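PDB 6NIM: bromodomain factor 2 protein, which probably reads acetylated lysines on chromatin proteins through its bromodomain, as related bromodomain factors do, in the parasite Trypanosoma cruzi. Local coordinates for residues Gly64-Asp69 / Gln73-Gln78; Gln22-Asp27 / Asp53-Arg58; Leu29-His34 / Ala81-Tyr86; Ile103-Ala108 / Val115-Ala120. All coordinates share one frame; numbering follows the deposited sequence.

Contact 1: residues Gly64-Asp69 / Gln73-Gln78; sequences GKYDSD and QNAVAQ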
loop_
_atom_site.group_PDB
_atom_site.type_symbol
_atom_site.label_atom_id
_atom_site.label_comp_id
_atom_site.label_asym_id
_atom_site.label_seq_id
_atom_site.Cartn_x
_atom_site.Cartn_y
_atom_site.Cartn_z
ATOM N N GLY A 64 -4.584 -19.705 6.383
ATOM C CA GLY A 64 -3.188 -19.390 6.721
ATOM C C GLY A 64 -2.427 -18.827 5.535
ATOM O O GLY A 64 -1.179 -18.920 5.544
ATOM N N LYS A 65 -3.111 -18.249 4.554
ATOM C CA LYS A 65 -2.427 -17.577 3.414
ATOM C C LYS A 65 -1.599 -16.420 3.989
ATOM O O LYS A 65 -0.413 -16.319 3.644
ATOM C CB LYS A 65 -3.424 -17.157 2.335
ATOM C CG LYS A 65 -2.827 -16.449 1.124
ATOM N N TYR A 66 -2.153 -15.609 4.887
ATOM C CA TYR A 66 -1.414 -14.461 5.476
ATOM C C TYR A 66 -0.386 -14.978 6.485
ATOM O O TYR A 66 -0.702 -15.865 7.292
ATOM C CB TYR A 66 -2.366 -13.453 6.122
ATOM C CG TYR A 66 -3.356 -12.888 5.149
ATOM C CD1 TYR A 66 -2.919 -12.146 4.074
ATOM C CD2 TYR A 66 -4.710 -13.156 5.255
ATOM C CE1 TYR A 66 -3.807 -11.603 3.163
ATOM C CE2 TYR A 66 -5.613 -12.624 4.354
ATOM C CZ TYR A 66 -5.160 -11.843 3.307
ATOM O OH TYR A 66 -6.049 -11.374 2.392
ATOM N N ASP A 67 0.827 -14.432 6.442
ATOM C CA ASP A 67 1.928 -14.885 7.339
ATOM C C ASP A 67 1.824 -14.199 8.704
ATOM O O ASP A 67 2.407 -14.711 9.638
ATOM C CB ASP A 67 3.301 -14.587 6.733
ATOM C CG ASP A 67 3.629 -15.410 5.498
ATOM O OD1 ASP A 67 3.160 -16.560 5.403
ATOM O OD2 ASP A 67 4.349 -14.890 4.645
ATOM N N SER A 68 1.172 -13.037 8.801
ATOM C CA SER A 68 1.209 -12.194 10.021
ATOM C C SER A 68 -0.040 -11.306 10.121
ATOM O O SER A 68 -0.713 -11.076 9.105
ATOM C CB SER A 68 2.456 -11.351 10.018
ATOM O OG SER A 68 2.339 -10.327 9.045
ATOM N N ASP A 69 -0.285 -10.786 11.315
ATOM C CA ASP A 69 -1.325 -9.755 11.589
ATOM C C ASP A 69 -1.081 -8.536 10.679
ATOM O O ASP A 69 -2.032 -7.980 10.133
ATOM C CB ASP A 69 -1.297 -9.380 13.063
ATOM C CG ASP A 69 -1.655 -10.546 13.967
ATOM O OD1 ASP A 69 -2.094 -11.581 13.448
ATOM O OD2 ASP A 69 -1.540 -10.388 15.190
ATOM N N GLN A 73 -3.688 -6.557 8.014
ATOM C CA GLN A 73 -3.948 -5.096 8.062
ATOM C C GLN A 73 -3.636 -4.461 6.705
ATOM O O GLN A 73 -4.419 -3.630 6.264
ATOM C CB GLN A 73 -3.155 -4.434 9.179
ATOM C CG GLN A 73 -3.653 -4.880 10.530
ATOM C CD GLN A 73 -2.812 -4.343 11.644
ATOM O OE1 GLN A 73 -2.378 -3.190 11.607
ATOM N NE2 GLN A 73 -2.654 -5.171 12.665
ATOM N N ASN A 74 -2.555 -4.882 6.057
ATOM C CA ASN A 74 -2.126 -4.360 4.733
ATOM C C ASN A 74 -3.160 -4.760 3.670
ATOM O O ASN A 74 -3.398 -3.961 2.766
ATOM C CB ASN A 74 -0.684 -4.799 4.456
ATOM C CG ASN A 74 0.290 -4.071 5.369
ATOM O OD1 ASN A 74 -0.040 -3.045 5.984
ATOM N ND2 ASN A 74 1.501 -4.583 5.483
ATOM N N ALA A 75 -3.768 -5.946 3.763
ATOM C CA ALA A 75 -4.817 -6.420 2.832
ATOM C C ALA A 75 -6.057 -5.543 2.995
ATOM O O ALA A 75 -6.632 -5.092 2.000
ATOM C CB ALA A 75 -5.137 -7.877 3.066
ATOM N N VAL A 76 -6.419 -5.242 4.232
ATOM C CA VAL A 76 -7.558 -4.327 4.490
ATOM C C VAL A 76 -7.212 -2.934 3.943
ATOM O O VAL A 76 -8.063 -2.293 3.273
ATOM C CB VAL A 76 -7.863 -4.285 5.996
ATOM C CG1 VAL A 76 -8.782 -3.132 6.347
ATOM C CG2 VAL A 76 -8.439 -5.605 6.465
ATOM N N ALA A 77 -5.992 -2.461 4.180
ATOM C CA ALA A 77 -5.562 -1.139 3.651
ATOM C C ALA A 77 -5.695 -1.139 2.120
ATOM O O ALA A 77 -6.221 -0.156 1.507
ATOM C CB ALA A 77 -4.158 -0.859 4.119
ATOM N N GLN A 78 -5.296 -2.228 1.450
ATOM C CA GLN A 78 -5.321 -2.260 -0.036
ATOM C C GLN A 78 -6.770 -2.209 -0.508
ATOM O O GLN A 78 -7.073 -1.515 -1.491
ATOM C CB GLN A 78 -4.614 -3.501 -0.602
ATOM C CG GLN A 78 -4.681 -3.542 -2.122
ATOM C CD GLN A 78 -3.792 -2.477 -2.685
ATOM O OE1 GLN A 78 -2.592 -2.516 -2.429
ATOM N NE2 GLN A 78 -4.367 -1.529 -3.428
HETATM O O HOH W 1 -4.191 -7.948 11.797
#
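Asp69 opens helix 69-86 and is joined to Gln73 by that helix's first-turn bond, Gln73 N to Asp69 O at 3.0 Å and 164° at the hydrogen, while Tyr66, still in the loop, comes no closer to Ala75 than 9.1 Å between CA atoms. The tyrosine side chain bridges that gap. Its CG lies anti to the carbonyl carbon (chi1 -60°), and the ring reaches across to the helix with its hydroxyl end foremost: Tyr66 OH stands 3.7 Å from Ala75 CB, and CE1 is 4.0 Å from the same methyl, which meets the ring obliquely. Ile57 and Ile61 of helix 54-62 also touch this ring, and Ile57 reaches Ala75 too, so the loop residue is packed between two helices. At the other end the Gln73 chain, extended beyond CG, runs back beside the Asp69 carbonyl, its CG 3.5 Å from Asp69 O. A water donates to Asp69 O at 2.7 Å and accepts from Gln73 NE2 at 3.3 Å, a longer link. The amide nitrogen has a second acceptor in Ser114 O, and Asp69 OD1 receives Asp12 N. Just upstream, Gly64 closes helix 54-62 in a Schellman motif, and Ser68, the N-cap of the next helix, takes Asp71 N on OG. The turn between helix 54-62 and helix 69-86 thus has divided chemistry: on one flank a van der Waals touch of ring and hydroxyl on a methyl, on the other a carbonyl held by both a backbone N-H and a water, beside a glutamine amide tied to the loop after helix 92-110.

Contact 2: residues Gln22-Asp27 / Asp53-Arg58; sequences QLWDKD and DLSTIR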
loop_
_atom_site.group_PDB
_atom_site.type_symbol
_atom_site.label_atom_id
_atom_site.label_comp_id
_atom_site.label_asym_id
_atom_site.label_seq_id
_atom_site.Cartn_x
_atom_site.Cartn_y
_atom_site.Cartn_z
ATOM N N GLN A 22 -15.689 -6.969 12.405
ATOM C CA GLN A 22 -16.087 -5.618 12.877
ATOM C C GLN A 22 -16.222 -4.722 11.647
ATOM O O GLN A 22 -17.173 -3.945 11.593
ATOM C CB GLN A 22 -15.062 -5.013 13.838
ATOM C CG GLN A 22 -15.017 -5.648 15.220
ATOM C CD GLN A 22 -16.275 -5.448 16.038
ATOM O OE1 GLN A 22 -16.766 -4.335 16.190
ATOM N NE2 GLN A 22 -16.780 -6.521 16.634
ATOM N N LEU A 23 -15.286 -4.845 10.684
ATOM C CA LEU A 23 -15.298 -4.035 9.439
ATOM C C LEU A 23 -16.523 -4.418 8.610
ATOM O O LEU A 23 -17.128 -3.529 8.004
ATOM C CB LEU A 23 -13.992 -4.252 8.656
ATOM C CG LEU A 23 -12.723 -3.720 9.328
ATOM C CD1 LEU A 23 -11.518 -4.046 8.474
ATOM C CD2 LEU A 23 -12.778 -2.211 9.605
ATOM N N TRP A 24 -16.826 -5.714 8.512
ATOM C CA TRP A 24 -18.025 -6.217 7.813
ATOM C C TRP A 24 -19.280 -5.485 8.311
ATOM O O TRP A 24 -20.053 -5.037 7.484
ATOM C CB TRP A 24 -18.121 -7.727 8.026
ATOM C CG TRP A 24 -19.233 -8.375 7.276
ATOM C CD1 TRP A 24 -20.548 -8.422 7.639
ATOM C CD2 TRP A 24 -19.110 -9.140 6.064
ATOM N NE1 TRP A 24 -21.254 -9.148 6.719
ATOM C CE2 TRP A 24 -20.407 -9.594 5.743
ATOM C CE3 TRP A 24 -18.038 -9.475 5.222
ATOM C CZ2 TRP A 24 -20.663 -10.343 4.596
ATOM C CZ3 TRP A 24 -18.290 -10.224 4.103
ATOM C CH2 TRP A 24 -19.585 -10.646 3.793
ATOM N N ASP A 25 -19.460 -5.396 9.626
ATOM C CA ASP A 25 -20.678 -4.851 10.279
ATOM C C ASP A 25 -20.699 -3.330 10.139
ATOM O O ASP A 25 -21.795 -2.752 10.068
ATOM C CB ASP A 25 -20.752 -5.280 11.734
ATOM C CG ASP A 25 -21.196 -6.725 11.927
ATOM O OD1 ASP A 25 -21.639 -7.327 10.955
ATOM O OD2 ASP A 25 -21.054 -7.236 13.039
ATOM N N LYS A 26 -19.531 -2.707 10.035
ATOM C CA LYS A 26 -19.436 -1.236 9.890
ATOM C C LYS A 26 -19.562 -0.831 8.425
ATOM O O LYS A 26 -19.648 0.410 8.173
ATOM C CB LYS A 26 -18.130 -0.736 10.517
ATOM C CG LYS A 26 -18.152 -0.740 12.038
ATOM C CD LYS A 26 -16.805 -0.391 12.647
ATOM C CE LYS A 26 -16.576 -1.023 14.008
ATOM N NZ LYS A 26 -17.160 -0.223 15.113
ATOM N N ASP A 27 -19.513 -1.794 7.494
ATOM C CA ASP A 27 -19.639 -1.557 6.033
ATOM C C ASP A 27 -21.130 -1.379 5.671
ATOM O O ASP A 27 -21.725 -2.295 5.146
ATOM C CB ASP A 27 -18.977 -2.688 5.243
ATOM C CG ASP A 27 -19.038 -2.547 3.731
ATOM O OD1 ASP A 27 -19.512 -1.480 3.230
ATOM O OD2 ASP A 27 -18.654 -3.507 3.049
ATOM N N ASP A 53 -11.237 -8.035 -0.962
ATOM C CA ASP A 53 -12.532 -7.739 -0.304
ATOM C C ASP A 53 -12.528 -8.516 1.027
ATOM O O ASP A 53 -11.631 -9.384 1.188
ATOM C CB ASP A 53 -13.702 -8.130 -1.186
ATOM C CG ASP A 53 -13.672 -9.629 -1.381
ATOM O OD1 ASP A 53 -12.839 -10.080 -2.206
ATOM O OD2 ASP A 53 -14.365 -10.298 -0.615
ATOM N N LEU A 54 -13.445 -8.196 1.950
ATOM C CA LEU A 54 -13.481 -8.805 3.306
ATOM C C LEU A 54 -13.706 -10.327 3.228
ATOM O O LEU A 54 -13.128 -11.030 4.075
ATOM C CB LEU A 54 -14.559 -8.134 4.158
ATOM C CG LEU A 54 -14.265 -6.669 4.533
ATOM C CD1 LEU A 54 -15.493 -6.063 5.210
ATOM C CD2 LEU A 54 -13.030 -6.573 5.411
ATOM N N SER A 55 -14.490 -10.826 2.272
ATOM C CA SER A 55 -14.759 -12.289 2.148
ATOM C C SER A 55 -13.455 -12.984 1.775
ATOM O O SER A 55 -13.089 -14.001 2.406
ATOM C CB SER A 55 -15.864 -12.607 1.161
ATOM O OG SER A 55 -17.115 -12.261 1.710
ATOM N N THR A 56 -12.717 -12.419 0.834
ATOM C CA THR A 56 -11.428 -12.964 0.348
ATOM C C THR A 56 -10.422 -12.914 1.504
ATOM O O THR A 56 -9.633 -13.891 1.693
ATOM C CB THR A 56 -10.912 -12.205 -0.889
ATOM O OG1 THR A 56 -11.865 -12.357 -1.950
ATOM C CG2 THR A 56 -9.552 -12.705 -1.333
ATOM N N ILE A 57 -10.366 -11.796 2.245
ATOM C CA ILE A 57 -9.404 -11.688 3.369
ATOM C C ILE A 57 -9.771 -12.724 4.460
ATOM O O ILE A 57 -8.859 -13.355 5.007
ATOM C CB ILE A 57 -9.373 -10.249 3.909
ATOM C CG1 ILE A 57 -8.776 -9.277 2.876
ATOM C CG2 ILE A 57 -8.625 -10.227 5.235
ATOM C CD1 ILE A 57 -9.024 -7.816 3.197
ATOM N N ARG A 58 -11.052 -12.879 4.796
ATOM C CA ARG A 58 -11.500 -13.886 5.788
ATOM C C ARG A 58 -10.981 -15.263 5.355
ATOM O O ARG A 58 -10.384 -15.981 6.186
ATOM C CB ARG A 58 -13.014 -13.904 5.939
ATOM C CG ARG A 58 -13.498 -15.057 6.813
ATOM C CD ARG A 58 -14.919 -14.875 7.258
ATOM N NE ARG A 58 -15.391 -16.052 7.986
ATOM C CZ ARG A 58 -16.550 -16.136 8.633
ATOM N NH1 ARG A 58 -17.374 -15.100 8.672
ATOM N NH2 ARG A 58 -16.881 -17.253 9.265
#
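Leu54 and Trp24 make most of this contact, with Leu23 and Ser55 beside them. One methyl of Leu54, CD1, rests against the Trp24 backbone, 3.6 Å from both its N and its CA, while CD2 lies 4.1 Å from Leu23 CB. The indole comes in edge-on: CE3 is 3.9 Å from Leu54 CB, and CZ3 approaches Ser55 OG at 3.4 Å with the oxygen close to the ring plane. Trp24 reaches this far because its CG is anti to the backbone N (chi1 -175°), which sends the six-membered ring along the start of helix 54-62. No hydrogen bond crosses between the segments; Ser55 OG bonds instead to His33 O, and the His33 ring, stacked on Trp24, also binds Trp24 O through NE2. Asp53 sets the helix start as N-cap, its OD2 accepting Thr56 N at 3.1 Å from above the carboxylate plane and Ser55 N more weakly. The two helices run almost antiparallel here: the axes of 22-26 and 54-58 approach to 11.2 Å, with 167° between their N-to-C directions. Val76 of helix 69-86 and Phe100 of helix 92-110 touch Leu23, and Met79 touches Leu54, placing the contact within the four-helix bundle of the bromodomain.

Contact 3: residues Leu29-His34 / Ala81-Tyr86; sequences LKMFHH and ANALEY. With SO4 (sulfate ion), chain D.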
loop_
_atom_site.group_PDB
_atom_site.type_symbol
_atom_site.label_atom_id
_atom_site.label_comp_id
_atom_site.label_asym_id
_atom_site.label_seq_id
_atom_site.Cartn_x
_atom_site.Cartn_y
_atom_site.Cartn_z
ATOM N N LEU A 29 -22.738 0.327 3.323
ATOM C CA LEU A 29 -22.997 0.208 1.867
ATOM C C LEU A 29 -22.766 -1.231 1.375
ATOM O O LEU A 29 -23.104 -1.520 0.235
ATOM C CB LEU A 29 -22.137 1.232 1.132
ATOM C CG LEU A 29 -22.539 2.685 1.363
ATOM C CD1 LEU A 29 -21.489 3.636 0.796
ATOM C CD2 LEU A 29 -23.903 2.975 0.732
ATOM N N LYS A 30 -22.180 -2.104 2.187
ATOM C CA LYS A 30 -21.780 -3.476 1.791
ATOM C C LYS A 30 -20.836 -3.444 0.576
ATOM O O LYS A 30 -20.865 -4.365 -0.274
ATOM C CB LYS A 30 -23.045 -4.294 1.531
ATOM C CG LYS A 30 -24.022 -4.312 2.690
ATOM C CD LYS A 30 -25.142 -5.311 2.463
ATOM C CE LYS A 30 -26.257 -5.133 3.465
ATOM N NZ LYS A 30 -25.798 -5.454 4.833
ATOM N N MET A 31 -19.999 -2.416 0.485
ATOM C CA MET A 31 -19.151 -2.174 -0.700
ATOM C C MET A 31 -17.849 -2.985 -0.588
ATOM O O MET A 31 -17.102 -3.071 -1.570
ATOM C CB MET A 31 -18.854 -0.676 -0.823
ATOM C CG MET A 31 -18.083 -0.128 0.343
ATOM S SD MET A 31 -17.787 1.656 0.214
ATOM C CE MET A 31 -16.517 1.696 -1.054
ATOM N N PHE A 32 -17.592 -3.591 0.571
ATOM C CA PHE A 32 -16.357 -4.362 0.848
ATOM C C PHE A 32 -16.676 -5.845 1.121
ATOM O O PHE A 32 -15.749 -6.600 1.441
ATOM C CB PHE A 32 -15.638 -3.780 2.068
ATOM C CG PHE A 32 -15.154 -2.356 1.955
ATOM C CD1 PHE A 32 -14.331 -1.949 0.911
ATOM C CD2 PHE A 32 -15.525 -1.420 2.912
ATOM C CE1 PHE A 32 -13.876 -0.644 0.835
ATOM C CE2 PHE A 32 -15.053 -0.119 2.842
ATOM C CZ PHE A 32 -14.239 0.267 1.807
ATOM N N HIS A 33 -17.935 -6.268 1.033
ATOM C CA HIS A 33 -18.309 -7.636 1.468
ATOM C C HIS A 33 -17.774 -8.675 0.476
ATOM O O HIS A 33 -17.439 -9.775 0.924
ATOM C CB HIS A 33 -19.816 -7.780 1.730
ATOM C CG HIS A 33 -20.280 -7.179 3.007
ATOM N ND1 HIS A 33 -21.590 -7.299 3.443
ATOM C CD2 HIS A 33 -19.639 -6.426 3.927
ATOM C CE1 HIS A 33 -21.739 -6.643 4.572
ATOM N NE2 HIS A 33 -20.549 -6.110 4.901
ATOM N N HIS A 34 -17.779 -8.384 -0.827
ATOM C CA HIS A 34 -17.576 -9.401 -1.892
ATOM C C HIS A 34 -16.675 -8.858 -2.989
ATOM O O HIS A 34 -16.598 -7.646 -3.180
ATOM C CB HIS A 34 -18.937 -9.865 -2.432
ATOM C CG HIS A 34 -19.760 -10.526 -1.377
ATOM N ND1 HIS A 34 -19.464 -11.795 -0.882
ATOM C CD2 HIS A 34 -20.859 -10.107 -0.723
ATOM C CE1 HIS A 34 -20.334 -12.098 0.061
ATOM N NE2 HIS A 34 -21.208 -11.093 0.160
ATOM N N ALA A 81 -7.828 1.412 -0.144
ATOM C CA ALA A 81 -7.152 2.221 -1.193
ATOM C C ALA A 81 -7.851 1.997 -2.536
ATOM O O ALA A 81 -8.071 2.965 -3.280
ATOM C CB ALA A 81 -5.662 1.867 -1.245
ATOM N N ASN A 82 -8.233 0.754 -2.836
ATOM C CA ASN A 82 -8.901 0.410 -4.115
ATOM C C ASN A 82 -10.154 1.281 -4.260
ATOM O O ASN A 82 -10.417 1.815 -5.362
ATOM C CB ASN A 82 -9.198 -1.089 -4.194
ATOM C CG ASN A 82 -7.959 -1.955 -4.350
ATOM O OD1 ASN A 82 -6.869 -1.473 -4.659
ATOM N ND2 ASN A 82 -8.126 -3.260 -4.164
ATOM N N ALA A 83 -10.930 1.378 -3.186
ATOM C CA ALA A 83 -12.233 2.071 -3.176
ATOM C C ALA A 83 -11.983 3.582 -3.304
ATOM O O ALA A 83 -12.779 4.242 -3.990
ATOM C CB ALA A 83 -13.013 1.718 -1.945
ATOM N N LEU A 84 -10.944 4.097 -2.653
ATOM C CA LEU A 84 -10.588 5.545 -2.741
ATOM C C LEU A 84 -10.119 5.876 -4.166
ATOM O O LEU A 84 -10.513 6.958 -4.676
ATOM C CB LEU A 84 -9.541 5.887 -1.683
ATOM C CG LEU A 84 -10.128 5.971 -0.281
ATOM C CD1 LEU A 84 -9.039 6.003 0.759
ATOM C CD2 LEU A 84 -11.097 7.162 -0.157
ATOM N N GLU A 85 -9.389 4.971 -4.824
ATOM C CA GLU A 85 -8.941 5.198 -6.229
ATOM C C GLU A 85 -10.126 5.093 -7.195
ATOM O O GLU A 85 -10.226 5.915 -8.128
ATOM C CB GLU A 85 -7.888 4.180 -6.684
ATOM C CG GLU A 85 -6.582 4.218 -5.932
ATOM C CD GLU A 85 -5.704 2.982 -6.167
ATOM O OE1 GLU A 85 -5.609 2.541 -7.341
ATOM O OE2 GLU A 85 -5.130 2.437 -5.181
ATOM N N TYR A 86 -10.943 4.056 -7.060
ATOM C CA TYR A 86 -11.966 3.709 -8.071
ATOM C C TYR A 86 -13.176 4.634 -7.975
ATOM O O TYR A 86 -13.690 5.019 -9.044
ATOM C CB TYR A 86 -12.414 2.243 -7.961
ATOM C CG TYR A 86 -13.421 1.912 -9.019
ATOM C CD1 TYR A 86 -13.011 1.691 -10.325
ATOM C CD2 TYR A 86 -14.785 1.936 -8.745
ATOM C CE1 TYR A 86 -13.935 1.422 -11.324
ATOM C CE2 TYR A 86 -15.718 1.647 -9.732
ATOM C CZ TYR A 86 -15.283 1.408 -11.031
ATOM O OH TYR A 86 -16.195 1.162 -12.024
HETATM S S SO4 D . -24.158 -9.358 2.215
HETATM O O1 SO4 D . -24.056 -10.788 2.257
HETATM O O2 SO4 D . -22.961 -8.812 1.630
HETATM O O3 SO4 D . -24.322 -8.842 3.566
HETATM O O4 SO4 D . -25.286 -8.970 1.411
#
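Met31 carries CG in the crowded position between its backbone N and carbonyl carbon (chi1 62°), and a bend at chi3 (-74°) turns its terminal methyl to Ala83, where CE and CB are 3.6 Å apart. Phe32, with CG anti to the carbonyl carbon, sends its ring to the same alanine, CE1 lying 3.7 Å from Ala83 CB in an oblique approach. The two loop side chains also pack on each other: Met31 CG sits 3.8 Å above the Phe32 ring plane, over its centre. A single alanine methyl thus receives both, and no hydrogen bond joins the segments. A sulfate ion, probably from the crystallisation liquor, binds the loop through the histidines that follow: His33 ND1 donates to sulfate O2 at 2.7 Å and 154°, and His34 NE2 adds a weak bond to that same oxygen. Both imidazoles meet the anion at their edges. Asp27 holds the loop in place by accepting Met31 N on OD1 and Phe32 N on OD2. This is the start of the long ZA loop of the bromodomain fold, packed after helix 13-26 against helix 69-86 at Ala83, with Gln96 of helix 92-110 touching both Met31 and Phe32, Ala97 of that helix touching Ala83, and Leu54 of helix 54-62 packing on Phe32.

Contact 4: residues Ile103-Ala108 / Val115-Ala120; sequences IYLDVA and VDDDAA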
loop_
_atom_site.group_PDB
_atom_site.type_symbol
_atom_site.label_atom_id
_atom_site.label_comp_id
_atom_site.label_asym_id
_atom_site.label_seq_id
_atom_site.Cartn_x
_atom_site.Cartn_y
_atom_site.Cartn_z
ATOM N N ILE A 103 -10.498 4.821 10.354
ATOM C CA ILE A 103 -10.852 4.006 11.555
ATOM C C ILE A 103 -10.271 2.581 11.507
ATOM O O ILE A 103 -10.352 1.917 12.551
ATOM C CB ILE A 103 -12.377 3.942 11.759
ATOM C CG1 ILE A 103 -13.067 3.135 10.660
ATOM C CG2 ILE A 103 -12.979 5.323 11.864
ATOM C CD1 ILE A 103 -14.479 2.695 11.048
ATOM N N TYR A 104 -9.727 2.082 10.392
ATOM C CA TYR A 104 -9.467 0.617 10.288
ATOM C C TYR A 104 -8.430 0.247 11.352
ATOM O O TYR A 104 -8.575 -0.826 11.995
ATOM C CB TYR A 104 -9.153 0.129 8.863
ATOM C CG TYR A 104 -7.741 0.360 8.377
ATOM C CD1 TYR A 104 -7.323 1.624 7.999
ATOM C CD2 TYR A 104 -6.816 -0.663 8.331
ATOM C CE1 TYR A 104 -6.023 1.863 7.590
ATOM C CE2 TYR A 104 -5.514 -0.453 7.909
ATOM C CZ TYR A 104 -5.112 0.820 7.524
ATOM O OH TYR A 104 -3.825 1.074 7.124
ATOM N N LEU A 105 -7.411 1.097 11.589
ATOM C CA LEU A 105 -6.393 0.755 12.600
ATOM C C LEU A 105 -7.006 0.870 14.000
ATOM O O LEU A 105 -6.655 0.077 14.876
ATOM C CB LEU A 105 -5.183 1.689 12.491
ATOM C CG LEU A 105 -4.390 1.595 11.197
ATOM C CD1 LEU A 105 -3.230 2.580 11.268
ATOM C CD2 LEU A 105 -3.893 0.185 10.911
ATOM N N ASP A 106 -7.917 1.808 14.195
ATOM C CA ASP A 106 -8.633 1.949 15.485
ATOM C C ASP A 106 -9.416 0.648 15.780
ATOM O O ASP A 106 -9.373 0.144 16.928
ATOM C CB ASP A 106 -9.566 3.157 15.431
ATOM C CG ASP A 106 -10.051 3.558 16.809
ATOM O OD1 ASP A 106 -9.177 3.901 17.644
ATOM O OD2 ASP A 106 -11.281 3.435 17.069
ATOM N N VAL A 107 -10.085 0.122 14.767
ATOM C CA VAL A 107 -10.822 -1.179 14.839
ATOM C C VAL A 107 -9.837 -2.307 15.135
ATOM O O VAL A 107 -10.130 -3.109 16.039
ATOM C CB VAL A 107 -11.658 -1.465 13.576
ATOM C CG1 VAL A 107 -12.378 -2.819 13.653
ATOM C CG2 VAL A 107 -12.683 -0.347 13.399
ATOM N N ALA A 108 -8.708 -2.384 14.415
ATOM C CA ALA A 108 -7.673 -3.411 14.676
ATOM C C ALA A 108 -7.296 -3.373 16.150
ATOM O O ALA A 108 -7.296 -4.433 16.822
ATOM C CB ALA A 108 -6.473 -3.187 13.814
ATOM N N VAL A 115 -0.608 -2.444 15.944
ATOM C CA VAL A 115 -0.552 -1.693 14.657
ATOM C C VAL A 115 0.798 -0.966 14.575
ATOM O O VAL A 115 1.392 -0.629 15.631
ATOM C CB VAL A 115 -1.750 -0.749 14.487
ATOM C CG1 VAL A 115 -3.079 -1.483 14.611
ATOM C CG2 VAL A 115 -1.693 0.426 15.430
ATOM N N ASP A 116 1.245 -0.724 13.357
ATOM C CA ASP A 116 2.463 0.092 13.084
ATOM C C ASP A 116 1.975 1.416 12.490
ATOM O O ASP A 116 1.790 1.503 11.275
ATOM C CB ASP A 116 3.402 -0.729 12.199
ATOM C CG ASP A 116 4.738 -0.066 11.954
ATOM O OD1 ASP A 116 4.830 1.182 12.124
ATOM O OD2 ASP A 116 5.658 -0.803 11.624
ATOM N N ASP A 117 1.698 2.400 13.333
ATOM C CA ASP A 117 1.083 3.675 12.890
ATOM C C ASP A 117 1.954 4.355 11.823
ATOM O O ASP A 117 1.388 4.855 10.838
ATOM C CB ASP A 117 0.837 4.616 14.066
ATOM C CG ASP A 117 -0.441 4.245 14.786
ATOM O OD1 ASP A 117 -1.459 4.068 14.095
ATOM O OD2 ASP A 117 -0.370 4.044 15.992
ATOM N N ASP A 118 3.266 4.388 12.000
ATOM C CA ASP A 118 4.157 5.074 11.015
ATOM C C ASP A 118 4.055 4.395 9.647
ATOM O O ASP A 118 4.087 5.127 8.623
ATOM C CB ASP A 118 5.617 5.119 11.471
ATOM C CG ASP A 118 5.914 6.148 12.542
ATOM O OD1 ASP A 118 5.007 6.948 12.873
ATOM O OD2 ASP A 118 7.043 6.139 13.032
ATOM N N ALA A 119 4.005 3.058 9.596
ATOM C CA ALA A 119 4.041 2.306 8.320
ATOM C C ALA A 119 2.659 2.253 7.656
ATOM O O ALA A 119 2.588 2.109 6.429
ATOM C CB ALA A 119 4.550 0.925 8.551
ATOM N N ALA A 120 1.610 2.215 8.462
ATOM C CA ALA A 120 0.253 1.853 8.006
ATOM C C ALA A 120 -0.271 2.869 6.985
ATOM O O ALA A 120 -0.092 4.105 7.124
ATOM C CB ALA A 120 -0.674 1.715 9.195
#
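Val115 meets Leu105 and Ala108 through its CG1 branch, 3.9 Å from Ala108 CB and equally far from Leu105 O; its side chain and that of Leu105 cross at a slant, CG1 to CD2 4.1 Å. Asp116 makes an Asx motif, its OD1 taking Ala119 N at 3.3 Å from well above the carboxylate plane, which helps fold the chain into the short turn that follows. Asp117 slides past Leu105 in the opposite direction, OD1 coming to 3.7 Å from Leu105 CD1, while OD2 forms a salt bridge with Arg109. Asp118 and Ala119 face the second subunit, where Asp118 OD2 bonds to His94 and Ala119 O to the Tyr121 hydroxyl of that neighbouring chain. Ala120 brings the chain back to the helix: its CB is pressed to 3.4 Å from Leu105 CD1, tighter than usual for two carbons, and lies 3.8 Å from Tyr104 OH. That hydroxyl is hydrogen-bonded to Tyr121 O of its own chain, and Leu105 CG sits over one face of the Tyr104 ring, toward its rim. The chain after helix 92-110 is thus held to it mainly by apolar contact around Leu105, with no hydrogen bond between the segments, while several of its polar groups serve the turn, Arg109 and the partner subunit.

Contact 3 is buried and contact 2 partly so, both nearer the chain's centre than contacts 1 and 4. Contacts 2 and 3 cross along the chain, and hydrogen bonds join the helix pair to the loop that follows helix 13-26, although neither contact has a hydrogen bond across its own segments. Contacts 1 and 3 both use helix 69-86, on opposite sides of the chain's centre, one through a loop corner with a water and a backbone bond, the other through a lone alanine methyl. Contact 4, about 12 Å from the chain's centre, is the most peripheral; it touches contact 1 where Gln73 meets Val115, and bonds to the second subunit, which contact 2 does not touch.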